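Side-chain contact in AceL NrdHF-1-1 Intein (Metagenome, PDB 6ZGQ), which probably excises itself from its host protein by trans-splicing, as a naturally split class 3 intein, here in a linked, splice-inactive form: residues T123-D126 and E127-F131. Numbering follows the deposited sequence.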
loop_
_atom_site.group_PDB
_atom_site.type_symbol
_atom_site.label_atom_id
_atom_site.label_comp_id
_atom_site.label_asym_id
_atom_site.label_seq_id
_atom_site.Cartn_x
_atom_site.Cartn_y
_atom_site.Cartn_z
ATOM N N THR A 123 -5.508 -8.783 13.463
ATOM C CA THR A 123 -6.657 -9.695 13.537
ATOM C C THR A 123 -6.256 -11.082 13.049
ATOM O O THR A 123 -5.536 -11.191 12.050
ATOM C CB THR A 123 -7.833 -9.135 12.692
ATOM O OG1 THR A 123 -8.173 -7.843 13.199
ATOM C CG2 THR A 123 -9.078 -10.033 12.725
ATOM N N LYS A 124 -6.690 -12.116 13.788
ATOM C CA LYS A 124 -6.808 -13.495 13.291
ATOM C C LYS A 124 -8.157 -13.583 12.571
ATOM O O LYS A 124 -9.188 -13.340 13.201
ATOM C CB LYS A 124 -6.775 -14.502 14.460
ATOM C CG LYS A 124 -6.638 -15.978 14.072
ATOM C CD LYS A 124 -5.387 -16.255 13.242
ATOM C CE LYS A 124 -4.612 -17.460 13.745
ATOM N NZ LYS A 124 -5.402 -18.718 13.634
ATOM N N LEU A 125 -8.133 -13.871 11.264
ATOM C CA LEU A 125 -9.338 -14.039 10.438
ATOM C C LEU A 125 -9.993 -15.377 10.792
ATOM O O LEU A 125 -9.280 -16.331 11.134
ATOM C CB LEU A 125 -8.970 -13.976 8.947
ATOM C CG LEU A 125 -8.473 -12.603 8.469
ATOM C CD1 LEU A 125 -7.928 -12.669 7.048
ATOM C CD2 LEU A 125 -9.577 -11.565 8.571
ATOM N N ASP A 126 -11.331 -15.414 10.747
ATOM C CA ASP A 126 -12.120 -16.610 11.079
ATOM C C ASP A 126 -11.787 -17.751 10.104
ATOM O O ASP A 126 -11.742 -18.911 10.524
ATOM C CB ASP A 126 -13.631 -16.301 11.089
ATOM C CG ASP A 126 -14.065 -15.472 12.297
ATOM O OD1 ASP A 126 -13.312 -15.395 13.292
ATOM O OD2 ASP A 126 -15.171 -14.901 12.246
ATOM N N GLU A 127 -11.539 -17.412 8.832
ATOM C CA GLU A 127 -11.162 -18.386 7.788
ATOM C C GLU A 127 -10.068 -17.803 6.883
ATOM O O GLU A 127 -9.975 -16.583 6.721
ATOM C CB GLU A 127 -12.394 -18.791 6.954
ATOM C CG GLU A 127 -13.444 -19.603 7.719
ATOM C CD GLU A 127 -12.985 -20.996 8.163
ATOM O OE1 GLU A 127 -13.397 -21.431 9.265
ATOM O OE2 GLU A 127 -12.226 -21.667 7.425
ATOM N N PRO A 128 -9.216 -18.667 6.291
ATOM C CA PRO A 128 -8.202 -18.184 5.343
ATOM C C PRO A 128 -8.829 -17.419 4.169
ATOM O O PRO A 128 -9.960 -17.719 3.786
ATOM C CB PRO A 128 -7.508 -19.470 4.850
ATOM C CG PRO A 128 -8.333 -20.610 5.357
ATOM C CD PRO A 128 -9.101 -20.111 6.541
ATOM N N THR A 129 -8.110 -16.424 3.644
ATOM C CA THR A 129 -8.508 -15.689 2.431
ATOM C C THR A 129 -7.262 -15.312 1.623
ATOM O O THR A 129 -6.150 -15.364 2.168
ATOM C CB THR A 129 -9.363 -14.445 2.757
ATOM O OG1 THR A 129 -9.968 -13.985 1.552
ATOM C CG2 THR A 129 -8.545 -13.306 3.391
ATOM N N GLU A 130 -7.451 -14.963 0.347
ATOM C CA GLU A 130 -6.333 -14.676 -0.565
ATOM C C GLU A 130 -5.804 -13.273 -0.289
ATOM O O GLU A 130 -6.602 -12.366 -0.015
ATOM C CB GLU A 130 -6.692 -14.858 -2.057
ATOM C CG GLU A 130 -8.168 -14.863 -2.407
ATOM C CD GLU A 130 -8.399 -15.197 -3.864
ATOM O OE1 GLU A 130 -7.982 -14.402 -4.730
ATOM O OE2 GLU A 130 -8.997 -16.259 -4.142
ATOM N N PHE A 131 -4.470 -13.148 -0.277
ATOM C CA PHE A 131 -3.735 -11.867 -0.319
ATOM C C PHE A 131 -2.900 -11.854 -1.614
ATOM O O PHE A 131 -2.413 -12.911 -2.052
ATOM C CB PHE A 131 -2.788 -11.687 0.882
ATOM C CG PHE A 131 -3.459 -11.627 2.232
ATOM C CD1 PHE A 131 -4.039 -12.753 2.787
ATOM C CD2 PHE A 131 -3.458 -10.454 2.976
ATOM C CE1 PHE A 131 -4.643 -12.706 4.031
ATOM C CE2 PHE A 131 -4.055 -10.409 4.229
ATOM C CZ PHE A 131 -4.646 -11.536 4.756
#
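L125 meets T129 and F131 across the inside of a chain corner, a packing made by apolar atoms alone. One branch of L125 does the touching: CD1 comes to 3.8 Å from CG2 of T129, methyl against methyl, the two side chains crossing at a slant. The same CD1 lies 4.2 Å from CZ of F131, the far end of the ring, which it approaches obliquely. L125 and F131 extend from opposite sides of the bend, each with CG anti to its carbonyl carbon (chi1 -67° and -63°), and this brings methyl and ring together between the two strands. Leucine suits the place because it is apolar and long enough for CD1 to reach both the T129 methyl and the F131 ring. Threonine, for its part, offers a methyl here.

The corner at D126 and E127 carries the chain from strand 119-125, paired with strand 57-63, to strand 128-135, which runs between strands 8-9 and 49-55. Such sharp passages between sheets suit the all-beta, horseshoe-like fold of inteins. F131, the buried member, also packs on V53, R55 and I58, so its large ring bridges both sheets.

At the bend itself the polar residues are exposed, as suits two acidic side chains. No hydrogen bond joins the segments. The side chain of E127, bent at chi2, folds back over the preceding peptide, with CG 3.4 Å from O of D126. P128, which follows, rests on I54 of strand 49-55.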